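PDB 4DG8: PA1221 from Pseudomonas aeruginosa, which combines an AMP-binding domain of the ANL superfamily with a phosphopantetheine attachment domain in one chain, and binds adenosine monophosphate in this crystal. Local coordinates for residues I97-L105 and R158-I169; P203-S211 and G224-N235. All coordinates share one frame; numbering follows the deposited sequence.

Contact 1: I97-L105 and R158-I169; sequences ILLSGHHYL and RPCFAADQIAYI
Tyr104 is threaded between two backbone bonds: its N donates to Ala167 O (2.9 Å), while its O accepts from Ile169 N. These bonds set strand 103-105 parallel to strand 166-169, their axes 9° apart. Further up the chain, the amide of Gln165 bridges two loops. NE2 gives a nearly straight bond to Gly101 O (3.1 Å), arriving in the carbonyl plane on a lone pair; with CG anti to the backbone N (chi1 -163°) and a bend at chi2, the chain curls toward that oxygen. A water donates both to Gly101 O and to Ile166 O and meets His103 ND1 (2.9 Å) in the plane of the ring. This pairing forms the middle of the large mixed sheet of the AMP-binding fold, with strand 79-83 flanking strand 103-106 on its other edge; a classic beta bulge at Ala167 and Tyr168 lies opposite strand 180-185. Among the ring contacts, Ile166 CG2 lies over one face of the His103 imidazole, 3.8 Å from its centroid. Tyr104 and Tyr168 share a face of the sheet and point the same way, Tyr168 CB sitting 3.6 Å from the centroid of the Tyr104 ring; the two rings, planes at 24°, are slid so far that they barely overlap. Their hydroxyls bond onward, to Trp223 and Thr219. Gly101, at positive phi with two bonds back into the last turn, ends helix 88-99 in a Schellman motif. In the apolar packing, Phe161 CE2 lies 3.6 Å from Gly101 CA, and Leu98 CD2 rests on Ala167 CB.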
ATOM      1  N   ILE A  97       4.691  10.812  15.260  1.00 20.47           N
ATOM      2  CA  ILE A  97       4.109  11.695  14.260  1.00 20.36           C
ATOM      3  C   ILE A  97       2.606  11.775  14.469  1.00 19.07           C
ATOM      4  O   ILE A  97       2.058  12.869  14.592  1.00 20.45           O
ATOM      5  CB  ILE A  97       4.450  11.265  12.818  1.00 24.21           C
ATOM      6  CG1 ILE A  97       5.891  11.657  12.489  1.00 22.41           C
ATOM      7  CG2 ILE A  97       3.527  11.980  11.817  1.00 21.84           C
ATOM      8  CD1 ILE A  97       6.557  10.776  11.420  1.00 19.54           C
ATOM      9  N   LEU A  98       1.940  10.624  14.564  1.00 18.71           N
ATOM     10  CA  LEU A  98       0.489  10.662  14.785  1.00 20.48           C
ATOM     11  C   LEU A  98       0.067  11.360  16.084  1.00 19.53           C
ATOM     12  O   LEU A  98      -0.904  12.126  16.100  1.00 20.67           O
ATOM     13  CB  LEU A  98      -0.106   9.256  14.723  1.00 25.63           C
ATOM     14  CG  LEU A  98       0.109   8.539  13.387  1.00 22.24           C
ATOM     15  CD1 LEU A  98      -0.690   7.261  13.423  1.00 19.72           C
ATOM     16  CD2 LEU A  98      -0.311   9.426  12.215  1.00 14.83           C
ATOM     17  N   LEU A  99       0.793  11.073  17.161  1.00 19.41           N
ATOM     18  CA  LEU A  99       0.578  11.700  18.466  1.00 23.47           C
ATOM     19  C   LEU A  99       0.659  13.216  18.407  1.00 23.16           C
ATOM     20  O   LEU A  99       0.014  13.912  19.206  1.00 18.34           O
ATOM     21  CB  LEU A  99       1.633  11.221  19.461  1.00 21.03           C
ATOM     22  CG  LEU A  99       1.448   9.840  20.113  1.00 29.40           C
ATOM     23  CD1 LEU A  99       2.725   9.396  20.877  1.00 22.61           C
ATOM     24  CD2 LEU A  99       0.239   9.875  21.045  1.00 23.98           C
ATOM     25  N   SER A 100       1.504  13.716  17.503  1.00 22.34           N
ATOM     26  CA  SER A 100       1.705  15.159  17.338  1.00 28.43           C
ATOM     27  C   SER A 100       0.646  15.864  16.471  1.00 26.46           C
ATOM     28  O   SER A 100       0.705  17.082  16.284  1.00 26.26           O
ATOM     29  CB  SER A 100       3.094  15.411  16.743  1.00 23.23           C
ATOM     30  OG  SER A 100       4.077  14.732  17.497  1.00 20.47           O
ATOM     31  N   GLY A 101      -0.312  15.109  15.938  1.00 20.56           N
ATOM     32  CA  GLY A 101      -1.316  15.682  15.062  1.00 21.38           C
ATOM     33  C   GLY A 101      -0.767  15.817  13.647  1.00 24.13           C
ATOM     34  O   GLY A 101      -1.410  16.365  12.749  1.00 23.31           O
ATOM     35  N   HIS A 102       0.425  15.282  13.432  1.00 27.64           N
ATOM     36  CA  HIS A 102       1.032  15.355  12.116  1.00 24.69           C
ATOM     37  C   HIS A 102       0.785  14.065  11.327  1.00 25.73           C
ATOM     38  O   HIS A 102       0.238  13.098  11.861  1.00 24.59           O
ATOM     39  CB  HIS A 102       2.525  15.668  12.274  1.00 22.95           C
ATOM     40  CG  HIS A 102       2.784  16.945  13.009  1.00 18.29           C
ATOM     41  ND1 HIS A 102       1.966  18.045  12.886  1.00 19.76           N
ATOM     42  CD2 HIS A 102       3.740  17.286  13.907  1.00 23.25           C
ATOM     43  CE1 HIS A 102       2.418  19.020  13.656  1.00 19.25           C
ATOM     44  NE2 HIS A 102       3.493  18.586  14.286  1.00 24.52           N
ATOM     45  N   HIS A 103       1.198  14.048  10.062  1.00 22.26           N
ATOM     46  CA  HIS A 103       1.003  12.879   9.213  1.00 17.34           C
ATOM     47  C   HIS A 103       2.313  12.447   8.575  1.00 25.20           C
ATOM     48  O   HIS A 103       3.178  13.272   8.284  1.00 17.71           O
ATOM     49  CB  HIS A 103      -0.086  13.093   8.129  1.00 20.61           C
ATOM     50  CG  HIS A 103       0.007  14.400   7.390  1.00 14.66           C
ATOM     51  ND1 HIS A 103      -0.559  15.562   7.862  1.00 20.19           N
ATOM     52  CD2 HIS A 103       0.540  14.707   6.179  1.00 17.73           C
ATOM     53  CE1 HIS A 103      -0.357  16.542   6.994  1.00 17.38           C
ATOM     54  NE2 HIS A 103       0.307  16.048   5.963  1.00 27.59           N
ATOM     55  N   TYR A 104       2.446  11.148   8.334  1.00 26.50           N
ATOM     56  CA  TYR A 104       3.720  10.618   7.883  1.00 20.24           C
ATOM     57  C   TYR A 104       3.754  10.332   6.397  1.00 23.98           C
ATOM     58  O   TYR A 104       2.727  10.093   5.754  1.00 23.29           O
ATOM     59  CB  TYR A 104       4.181   9.385   8.694  1.00 13.20           C
ATOM     60  CG  TYR A 104       3.279   8.162   8.688  1.00 18.77           C
ATOM     61  CD1 TYR A 104       3.276   7.273   7.607  1.00 10.93           C
ATOM     62  CD2 TYR A 104       2.479   7.852   9.802  1.00 19.60           C
ATOM     63  CE1 TYR A 104       2.467   6.109   7.617  1.00 16.29           C
ATOM     64  CE2 TYR A 104       1.671   6.687   9.823  1.00 20.74           C
ATOM     65  CZ  TYR A 104       1.670   5.824   8.729  1.00 19.06           C
ATOM     66  OH  TYR A 104       0.871   4.687   8.725  1.00 18.44           O
ATOM     67  N   LEU A 105       4.959  10.427   5.860  1.00 21.83           N
ATOM     68  CA  LEU A 105       5.224  10.147   4.453  1.00 23.86           C
ATOM     69  C   LEU A 105       6.506   9.339   4.335  1.00 20.28           C
ATOM     70  O   LEU A 105       7.539   9.732   4.906  1.00 20.39           O
ATOM     71  CB  LEU A 105       5.421  11.476   3.728  1.00 18.72           C
ATOM     72  CG  LEU A 105       6.010  11.428   2.333  1.00 19.85           C
ATOM     73  CD1 LEU A 105       5.056  10.715   1.368  1.00 16.09           C
ATOM     74  CD2 LEU A 105       6.316  12.855   1.873  1.00 19.91           C
ATOM     75  N   ARG A 158      -0.839  17.315  24.252  1.00 37.05           N
ATOM     76  CA  ARG A 158      -0.704  17.085  22.825  1.00 31.51           C
ATOM     77  C   ARG A 158      -1.963  17.581  22.139  1.00 32.37           C
ATOM     78  O   ARG A 158      -3.025  17.610  22.754  1.00 32.31           O
ATOM     79  CB  ARG A 158      -0.452  15.609  22.526  1.00 32.91           C
ATOM     80  CG  ARG A 158       0.618  15.051  23.431  1.00 34.36           C
ATOM     81  CD  ARG A 158       1.435  13.928  22.839  1.00 28.14           C
ATOM     82  NE  ARG A 158       2.373  13.522  23.878  1.00 34.03           N
ATOM     83  CZ  ARG A 158       3.613  13.979  23.982  1.00 35.37           C
ATOM     84  NH1 ARG A 158       4.092  14.820  23.065  1.00 28.13           N
ATOM     85  NH2 ARG A 158       4.375  13.584  24.995  1.00 30.57           N
ATOM     86  N   PRO A 159      -1.840  17.977  20.864  1.00 41.33           N
ATOM     87  CA  PRO A 159      -2.968  18.549  20.122  1.00 42.04           C
ATOM     88  C   PRO A 159      -4.180  17.629  20.156  1.00 33.56           C
ATOM     89  O   PRO A 159      -4.045  16.398  20.229  1.00 33.05           O
ATOM     90  CB  PRO A 159      -2.422  18.660  18.689  1.00 48.60           C
ATOM     91  CG  PRO A 159      -0.932  18.712  18.847  1.00 43.38           C
ATOM     92  CD  PRO A 159      -0.644  17.813  20.014  1.00 40.24           C
ATOM     93  N   CYS A 160      -5.362  18.232  20.123  1.00 34.96           N
ATOM     94  CA  CYS A 160      -6.611  17.477  20.057  1.00 40.01           C
ATOM     95  C   CYS A 160      -7.094  17.496  18.628  1.00 37.81           C
ATOM     96  O   CYS A 160      -6.986  18.517  17.940  1.00 45.32           O
ATOM     97  CB  CYS A 160      -7.687  18.091  20.954  1.00 43.00           C
ATOM     98  SG  CYS A 160      -7.280  18.134  22.718  1.00 70.60           S
ATOM     99  N   PHE A 161      -7.604  16.362  18.175  1.00 29.01           N
ATOM    100  CA  PHE A 161      -8.117  16.263  16.820  1.00 34.05           C
ATOM    101  C   PHE A 161      -9.082  15.105  16.731  1.00 30.83           C
ATOM    102  O   PHE A 161      -9.082  14.229  17.590  1.00 29.24           O
ATOM    103  CB  PHE A 161      -6.975  16.117  15.793  1.00 25.56           C
ATOM    104  CG  PHE A 161      -5.966  15.042  16.134  1.00 25.46           C
ATOM    105  CD1 PHE A 161      -6.144  13.735  15.700  1.00 17.85           C
ATOM    106  CD2 PHE A 161      -4.830  15.348  16.888  1.00 28.13           C
ATOM    107  CE1 PHE A 161      -5.199  12.750  16.002  1.00 23.88           C
ATOM    108  CE2 PHE A 161      -3.887  14.368  17.206  1.00 23.10           C
ATOM    109  CZ  PHE A 161      -4.066  13.071  16.763  1.00 16.84           C
ATOM    110  N   ALA A 162      -9.901  15.111  15.683  1.00 33.69           N
ATOM    111  CA  ALA A 162     -10.834  14.026  15.413  1.00 34.30           C
ATOM    112  C   ALA A 162     -10.273  13.081  14.352  1.00 23.18           C
ATOM    113  O   ALA A 162      -9.212  13.323  13.787  1.00 28.32           O
ATOM    114  CB  ALA A 162     -12.182  14.596  14.961  1.00 43.11           C
ATOM    115  N   ALA A 163     -11.018  12.023  14.068  1.00 19.22           N
ATOM    116  CA  ALA A 163     -10.548  10.929  13.228  1.00 21.80           C
ATOM    117  C   ALA A 163     -10.418  11.344  11.757  1.00 27.71           C
ATOM    118  O   ALA A 163      -9.912  10.584  10.917  1.00 28.66           O
ATOM    119  CB  ALA A 163     -11.467   9.734  13.379  1.00 21.14           C
ATOM    120  N   ASP A 164     -10.873  12.556  11.457  1.00 21.78           N
ATOM    121  CA  ASP A 164     -10.707  13.130  10.135  1.00 25.57           C
ATOM    122  C   ASP A 164      -9.307  13.724   9.936  1.00 22.77           C
ATOM    123  O   ASP A 164      -8.956  14.096   8.830  1.00 23.31           O
ATOM    124  CB  ASP A 164     -11.788  14.177   9.848  1.00 31.06           C
ATOM    125  CG  ASP A 164     -11.732  15.363  10.795  1.00 34.27           C
ATOM    126  OD1 ASP A 164     -11.124  15.255  11.876  1.00 34.94           O
ATOM    127  OD2 ASP A 164     -12.312  16.410  10.458  1.00 44.95           O
ATOM    128  N   GLN A 165      -8.508  13.800  11.001  1.00 21.38           N
ATOM    129  CA  GLN A 165      -7.127  14.257  10.865  1.00 22.28           C
ATOM    130  C   GLN A 165      -6.379  13.353   9.874  1.00 22.83           C
ATOM    131  O   GLN A 165      -6.568  12.122   9.870  1.00 17.10           O
ATOM    132  CB  GLN A 165      -6.411  14.198  12.216  1.00 23.75           C
ATOM    133  CG  GLN A 165      -5.132  15.024  12.280  1.00 15.21           C
ATOM    134  CD  GLN A 165      -5.422  16.518  12.333  1.00 29.45           C
ATOM    135  OE1 GLN A 165      -6.575  16.932  12.294  1.00 34.41           O
ATOM    136  NE2 GLN A 165      -4.380  17.331  12.431  1.00 29.23           N
ATOM    137  N   ILE A 166      -5.532  13.952   9.041  1.00 23.47           N
ATOM    138  CA  ILE A 166      -4.684  13.175   8.135  1.00 25.56           C
ATOM    139  C   ILE A 166      -3.684  12.385   8.973  1.00 21.84           C
ATOM    140  O   ILE A 166      -3.033  12.953   9.857  1.00 19.66           O
ATOM    141  CB  ILE A 166      -3.890  14.092   7.155  1.00 34.13           C
ATOM    142  CG1 ILE A 166      -4.825  15.084   6.459  1.00 31.49           C
ATOM    143  CG2 ILE A 166      -3.066  13.247   6.140  1.00 13.67           C
ATOM    144  CD1 ILE A 166      -5.956  14.422   5.692  1.00 37.54           C
ATOM    145  N   ALA A 167      -3.650  11.069   8.773  1.00 22.53           N
ATOM    146  CA  ALA A 167      -2.593  10.200   9.302  1.00 23.17           C
ATOM    147  C   ALA A 167      -1.338  10.076   8.409  1.00 21.37           C
ATOM    148  O   ALA A 167      -0.192  10.024   8.885  1.00 18.97           O
ATOM    149  CB  ALA A 167      -3.159   8.817   9.639  1.00 15.17           C
ATOM    150  N   TYR A 168      -1.544   9.966   7.110  1.00 18.72           N
ATOM    151  CA  TYR A 168      -0.387   9.791   6.232  1.00 22.20           C
ATOM    152  C   TYR A 168      -0.663  10.164   4.794  1.00 21.13           C
ATOM    153  O   TYR A 168      -1.820  10.308   4.380  1.00 17.56           O
ATOM    154  CB  TYR A 168       0.202   8.365   6.332  1.00 19.19           C
ATOM    155  CG  TYR A 168      -0.691   7.245   5.846  1.00 17.64           C
ATOM    156  CD1 TYR A 168      -0.851   6.985   4.488  1.00 17.89           C
ATOM    157  CD2 TYR A 168      -1.338   6.411   6.750  1.00 17.91           C
ATOM    158  CE1 TYR A 168      -1.668   5.950   4.048  1.00 20.64           C
ATOM    159  CE2 TYR A 168      -2.150   5.369   6.319  1.00 21.28           C
ATOM    160  CZ  TYR A 168      -2.314   5.139   4.974  1.00 26.93           C
ATOM    161  OH  TYR A 168      -3.122   4.087   4.564  1.00 21.93           O
ATOM    162  N   ILE A 169       0.413  10.315   4.035  1.00 23.78           N
ATOM    163  CA  ILE A 169       0.313  10.494   2.601  1.00 24.20           C
ATOM    164  C   ILE A 169       1.017   9.359   1.850  1.00 27.39           C
ATOM    165  O   ILE A 169       2.132   8.981   2.192  1.00 28.83           O
ATOM    166  CB  ILE A 169       0.903  11.848   2.160  1.00 28.97           C
ATOM    167  CG1 ILE A 169       0.052  12.979   2.724  1.00 26.67           C
ATOM    168  CG2 ILE A 169       1.012  11.916   0.608  1.00 16.88           C
ATOM    169  CD1 ILE A 169       0.598  14.357   2.492  1.00 29.99           C
TER
HETATM  170  O   HOH W   1      -2.034  15.492  10.303  1.00 18.28           O

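Contact 2: P203-S211 and G224-N235; sequences PQMRFLVNS and GALLNGGCCVLN
Val209 and Leu234 lie side by side, Val209 CB 3.8 Å from Leu234 CD2, while the CG2 branch of the valine turns to Cys232 CB at 3.8 Å. Phe207 continues this face of the sheet under helix 217-226: its CD1 meets Ala225 N, and its CB faces Ala225 CB. Met205, bent at chi2 and chi3, brings CE to the Phe207 ring edge, in the ring plane, and 3.5 Å from Gly224 O. That carbonyl accepts a bond from Asn228 ND2, nearly straight (177°) and lying in the amide plane, which ties Asn228 back to Gly224. On the opposite face, Arg206 lays its guanidinium over Cys231 CB, with NH1 3.7 Å from that carbon; the charged end goes on to a salt bridge with Glu44 and a bond to the carbonyl of Arg252. Five backbone bonds zip the strands together from Cys231 N to Met205 O through to Asn235 N to Val209 O, Phe207 and Val233 each using both N and O in alternation along the ladder. At the polar edge Asn235, its CG anti to the backbone N (chi1 170°), runs alongside Asn210, their amide planes 29° apart. Asn235 ND2 donates to Asn210 OD1 (3.2 Å) and to Gly238 O, two carbonyl oxygens that hold the amide. At the other end a water donates to Pro203 O and Asn228 O. Strand 206-209, helix 217-226 and strand 231-234 thus make a beta-alpha-beta unit, its two parallel strands adjacent and the helix packed against the Phe207 face.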
ATOM      1  N   PRO A 203      -5.776 -14.697  17.619  1.00 29.24           N
ATOM      2  CA  PRO A 203      -5.969 -13.916  18.849  1.00 25.57           C
ATOM      3  C   PRO A 203      -4.766 -13.025  19.180  1.00 30.65           C
ATOM      4  O   PRO A 203      -4.949 -11.909  19.679  1.00 30.22           O
ATOM      5  CB  PRO A 203      -6.157 -14.999  19.925  1.00 34.17           C
ATOM      6  CG  PRO A 203      -6.778 -16.149  19.192  1.00 26.30           C
ATOM      7  CD  PRO A 203      -6.122 -16.119  17.802  1.00 24.04           C
ATOM      8  N   GLN A 204      -3.555 -13.503  18.894  1.00 29.12           N
ATOM      9  CA  GLN A 204      -2.336 -12.763  19.248  1.00 29.28           C
ATOM     10  C   GLN A 204      -1.955 -11.694  18.235  1.00 25.36           C
ATOM     11  O   GLN A 204      -1.062 -10.872  18.498  1.00 25.88           O
ATOM     12  CB  GLN A 204      -1.134 -13.700  19.458  1.00 33.80           C
ATOM     13  CG  GLN A 204      -1.220 -14.592  20.686  1.00 39.04           C
ATOM     14  CD  GLN A 204       0.157 -14.957  21.209  1.00 42.89           C
ATOM     15  OE1 GLN A 204       0.817 -15.869  20.693  1.00 37.86           O
ATOM     16  NE2 GLN A 204       0.612 -14.225  22.229  1.00 37.08           N
ATOM     17  N   MET A 205      -2.601 -11.724  17.074  1.00 25.07           N
ATOM     18  CA  MET A 205      -2.421 -10.682  16.070  1.00 23.57           C
ATOM     19  C   MET A 205      -0.943 -10.376  15.847  1.00 27.18           C
ATOM     20  O   MET A 205      -0.529  -9.214  15.938  1.00 21.26           O
ATOM     21  CB  MET A 205      -3.191  -9.411  16.451  1.00 20.93           C
ATOM     22  CG  MET A 205      -4.715  -9.612  16.468  1.00 19.94           C
ATOM     23  SD  MET A 205      -5.286 -10.047  14.823  1.00 29.74           S
ATOM     24  CE  MET A 205      -5.613  -8.418  14.130  1.00 29.14           C
ATOM     25  N   ARG A 206      -0.137 -11.399  15.545  1.00 24.28           N
ATOM     26  CA  ARG A 206       1.274 -11.116  15.349  1.00 21.43           C
ATOM     27  C   ARG A 206       1.539 -10.996  13.857  1.00 19.66           C
ATOM     28  O   ARG A 206       1.756 -11.984  13.148  1.00 23.23           O
ATOM     29  CB  ARG A 206       2.126 -12.215  15.985  1.00 25.17           C
ATOM     30  CG  ARG A 206       1.941 -12.324  17.511  1.00 29.55           C
ATOM     31  CD  ARG A 206       2.749 -13.465  18.113  1.00 22.50           C
ATOM     32  NE  ARG A 206       4.190 -13.241  18.001  1.00 28.44           N
ATOM     33  CZ  ARG A 206       4.929 -12.570  18.882  1.00 27.77           C
ATOM     34  NH1 ARG A 206       4.376 -12.013  19.951  1.00 29.07           N
ATOM     35  NH2 ARG A 206       6.230 -12.435  18.684  1.00 28.69           N
ATOM     36  N   PHE A 207       1.621  -9.745  13.413  1.00 17.85           N
ATOM     37  CA  PHE A 207       1.664  -9.436  11.993  1.00 21.26           C
ATOM     38  C   PHE A 207       3.082  -9.357  11.496  1.00 26.31           C
ATOM     39  O   PHE A 207       3.919  -8.696  12.100  1.00 23.88           O
ATOM     40  CB  PHE A 207       0.956  -8.111  11.688  1.00 22.91           C
ATOM     41  CG  PHE A 207      -0.454  -8.279  11.280  1.00 25.48           C
ATOM     42  CD1 PHE A 207      -1.465  -8.304  12.234  1.00 35.75           C
ATOM     43  CD2 PHE A 207      -0.782  -8.456   9.948  1.00 33.67           C
ATOM     44  CE1 PHE A 207      -2.776  -8.485  11.856  1.00 39.43           C
ATOM     45  CE2 PHE A 207      -2.103  -8.632   9.565  1.00 33.66           C
ATOM     46  CZ  PHE A 207      -3.092  -8.642  10.510  1.00 32.14           C
ATOM     47  N   LEU A 208       3.344 -10.053  10.396  1.00 26.44           N
ATOM     48  CA  LEU A 208       4.559  -9.856   9.655  1.00 25.16           C
ATOM     49  C   LEU A 208       4.543  -8.418   9.142  1.00 21.17           C
ATOM     50  O   LEU A 208       3.590  -7.997   8.492  1.00 24.49           O
ATOM     51  CB  LEU A 208       4.600 -10.825   8.478  1.00 20.39           C
ATOM     52  CG  LEU A 208       5.744 -10.570   7.500  1.00 30.92           C
ATOM     53  CD1 LEU A 208       7.062 -10.797   8.201  1.00 25.59           C
ATOM     54  CD2 LEU A 208       5.629 -11.471   6.281  1.00 28.53           C
ATOM     55  N   VAL A 209       5.580  -7.663   9.469  1.00 18.73           N
ATOM     56  CA  VAL A 209       5.760  -6.335   8.910  1.00 21.38           C
ATOM     57  C   VAL A 209       6.873  -6.402   7.882  1.00 26.59           C
ATOM     58  O   VAL A 209       8.046  -6.567   8.217  1.00 30.90           O
ATOM     59  CB  VAL A 209       6.097  -5.294   9.987  1.00 20.43           C
ATOM     60  CG1 VAL A 209       6.489  -3.932   9.334  1.00 20.11           C
ATOM     61  CG2 VAL A 209       4.941  -5.143  10.950  1.00 12.30           C
ATOM     62  N   ASN A 210       6.460  -6.288   6.627  1.00 28.85           N
ATOM     63  CA  ASN A 210       7.284  -6.535   5.459  1.00 22.90           C
ATOM     64  C   ASN A 210       7.169  -5.439   4.362  1.00 25.04           C
ATOM     65  O   ASN A 210       8.166  -4.991   3.798  1.00 31.71           O
ATOM     66  CB  ASN A 210       7.042  -7.959   4.933  1.00 28.88           C
ATOM     67  CG  ASN A 210       7.820  -8.245   3.665  1.00 31.91           C
ATOM     68  OD1 ASN A 210       9.052  -8.256   3.667  1.00 29.57           O
ATOM     69  ND2 ASN A 210       7.100  -8.466   2.572  1.00 25.18           N
ATOM     70  N   SER A 211       5.937  -5.137   3.966  1.00 21.78           N
ATOM     71  CA  SER A 211       5.638  -4.089   2.986  1.00 22.28           C
ATOM     72  C   SER A 211       6.207  -2.727   3.369  1.00 22.98           C
ATOM     73  O   SER A 211       5.942  -2.235   4.449  1.00 35.26           O
ATOM     74  CB  SER A 211       4.121  -3.965   2.793  1.00 23.04           C
ATOM     75  OG  SER A 211       3.545  -5.220   2.499  1.00 25.31           O
ATOM     76  N   GLY A 224      -2.826  -3.040  12.080  1.00 22.48           N
ATOM     77  CA  GLY A 224      -3.609  -4.224  12.389  1.00 25.00           C
ATOM     78  C   GLY A 224      -3.135  -4.904  13.676  1.00 21.87           C
ATOM     79  O   GLY A 224      -3.943  -5.385  14.470  1.00 21.78           O
ATOM     80  N   ALA A 225      -1.821  -4.978  13.865  1.00 23.00           N
ATOM     81  CA  ALA A 225      -1.258  -5.422  15.141  1.00 23.52           C
ATOM     82  C   ALA A 225      -1.476  -4.436  16.270  1.00 25.07           C
ATOM     83  O   ALA A 225      -2.116  -4.761  17.285  1.00 26.12           O
ATOM     84  CB  ALA A 225       0.243  -5.670  14.999  1.00 18.95           C
ATOM     85  N   LEU A 226      -0.955  -3.219  16.097  1.00 19.07           N
ATOM     86  CA  LEU A 226      -0.856  -2.317  17.247  1.00 15.04           C
ATOM     87  C   LEU A 226      -2.219  -1.835  17.747  1.00 24.58           C
ATOM     88  O   LEU A 226      -2.376  -1.494  18.915  1.00 23.58           O
ATOM     89  CB  LEU A 226       0.045  -1.112  16.934  1.00 18.55           C
ATOM     90  CG  LEU A 226       1.529  -1.406  16.684  1.00 21.75           C
ATOM     91  CD1 LEU A 226       2.234  -0.129  16.276  1.00 16.40           C
ATOM     92  CD2 LEU A 226       2.172  -1.987  17.946  1.00 17.31           C
ATOM     93  N   LEU A 227      -3.204  -1.776  16.863  1.00 25.44           N
ATOM     94  CA  LEU A 227      -4.521  -1.324  17.289  1.00 21.94           C
ATOM     95  C   LEU A 227      -5.341  -2.473  17.893  1.00 24.47           C
ATOM     96  O   LEU A 227      -6.443  -2.272  18.412  1.00 25.07           O
ATOM     97  CB  LEU A 227      -5.256  -0.621  16.131  1.00 22.09           C
ATOM     98  CG  LEU A 227      -4.509   0.609  15.609  1.00 26.66           C
ATOM     99  CD1 LEU A 227      -5.341   1.319  14.556  1.00 28.25           C
ATOM    100  CD2 LEU A 227      -4.132   1.580  16.761  1.00 18.06           C
ATOM    101  N   ASN A 228      -4.823  -3.692  17.762  1.00 27.82           N
ATOM    102  CA  ASN A 228      -5.391  -4.860  18.443  1.00 24.12           C
ATOM    103  C   ASN A 228      -4.656  -5.469  19.645  1.00 29.60           C
ATOM    104  O   ASN A 228      -5.039  -6.541  20.118  1.00 26.91           O
ATOM    105  CB  ASN A 228      -5.861  -5.902  17.431  1.00 21.92           C
ATOM    106  CG  ASN A 228      -6.972  -5.360  16.566  1.00 28.54           C
ATOM    107  OD1 ASN A 228      -8.109  -5.208  17.025  1.00 25.47           O
ATOM    108  ND2 ASN A 228      -6.637  -4.992  15.327  1.00 29.34           N
ATOM    109  N   GLY A 229      -3.578  -4.833  20.101  1.00 23.26           N
ATOM    110  CA  GLY A 229      -2.797  -5.404  21.192  1.00 25.59           C
ATOM    111  C   GLY A 229      -1.894  -6.537  20.710  1.00 32.20           C
ATOM    112  O   GLY A 229      -1.393  -7.332  21.515  1.00 30.24           O
ATOM    113  N   GLY A 230      -1.689  -6.602  19.394  1.00 27.52           N
ATOM    114  CA  GLY A 230      -0.837  -7.613  18.777  1.00 17.74           C
ATOM    115  C   GLY A 230       0.604  -7.151  18.665  1.00 21.59           C
ATOM    116  O   GLY A 230       1.002  -6.165  19.293  1.00 17.86           O
ATOM    117  N   CYS A 231       1.397  -7.867  17.876  1.00 24.70           N
ATOM    118  CA  CYS A 231       2.823  -7.567  17.770  1.00 23.21           C
ATOM    119  C   CYS A 231       3.264  -7.332  16.335  1.00 24.68           C
ATOM    120  O   CYS A 231       2.929  -8.100  15.434  1.00 23.83           O
ATOM    121  CB  CYS A 231       3.673  -8.694  18.375  1.00 25.02           C
ATOM    122  SG  CYS A 231       5.454  -8.332  18.412  1.00 25.62           S
ATOM    123  N   CYS A 232       4.035  -6.274  16.131  1.00 23.59           N
ATOM    124  CA  CYS A 232       4.637  -6.065  14.838  1.00 17.41           C
ATOM    125  C   CYS A 232       5.899  -6.907  14.818  1.00 19.09           C
ATOM    126  O   CYS A 232       6.872  -6.608  15.515  1.00 22.78           O
ATOM    127  CB  CYS A 232       5.014  -4.587  14.678  1.00 17.60           C
ATOM    128  SG  CYS A 232       3.585  -3.533  14.476  1.00 21.28           S
ATOM    129  N   VAL A 233       5.899  -7.930  13.973  1.00 20.13           N
ATOM    130  CA  VAL A 233       7.061  -8.783  13.826  1.00 19.20           C
ATOM    131  C   VAL A 233       7.777  -8.289  12.583  1.00 23.68           C
ATOM    132  O   VAL A 233       7.391  -8.615  11.454  1.00 30.50           O
ATOM    133  CB  VAL A 233       6.617 -10.238  13.588  1.00 18.91           C
ATOM    134  CG1 VAL A 233       7.819 -11.155  13.521  1.00 18.10           C
ATOM    135  CG2 VAL A 233       5.667 -10.685  14.711  1.00 17.83           C
ATOM    136  N   LEU A 234       8.871  -7.567  12.797  1.00 23.31           N
ATOM    137  CA  LEU A 234       9.488  -6.802  11.721  1.00 26.25           C
ATOM    138  C   LEU A 234      10.371  -7.722  10.929  1.00 25.33           C
ATOM    139  O   LEU A 234      11.144  -8.485  11.514  1.00 24.90           O
ATOM    140  CB  LEU A 234      10.352  -5.670  12.287  1.00 20.41           C
ATOM    141  CG  LEU A 234       9.736  -4.688  13.285  1.00 18.69           C
ATOM    142  CD1 LEU A 234      10.766  -3.596  13.638  1.00 18.81           C
ATOM    143  CD2 LEU A 234       8.458  -4.074  12.738  1.00 20.97           C
ATOM    144  N   ASN A 235      10.329  -7.627   9.606  1.00 23.49           N
ATOM    145  CA  ASN A 235      11.299  -8.381   8.859  1.00 25.62           C
ATOM    146  C   ASN A 235      12.523  -7.502   8.703  1.00 32.26           C
ATOM    147  O   ASN A 235      12.610  -6.680   7.786  1.00 29.41           O
ATOM    148  CB  ASN A 235      10.770  -8.726   7.458  1.00 21.94           C
ATOM    149  CG  ASN A 235      11.865  -9.309   6.551  1.00 25.42           C
ATOM    150  OD1 ASN A 235      12.869  -9.819   7.037  1.00 31.01           O
ATOM    151  ND2 ASN A 235      11.675  -9.220   5.236  1.00 26.99           N
TER
HETATM  152  O   HOH W   2      -4.222  -9.308  20.626  1.00 35.34           O

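Overall arrangement
Both contacts are largely buried and both pair parallel strands, but in different sheets of the AMP-binding region: contact 1 in the centre of the seven-stranded sheet, contact 2 in another, where 206-209 lies between 231-234 and the start of strand 256-260. Their centres are 21 Å apart and their nearest atoms about 7 Å, without touching. Helix 217-226 links their surroundings: its Thr219 and Trp223 bond the tyrosine hydroxyls of contact 1, and residues 224-226 belong to contact 2. Contact 1 depends more on aromatic rings, a bridging water and a glutamine, contact 2 on a longer backbone ladder with mixed aliphatic, aromatic and sulfur side chains.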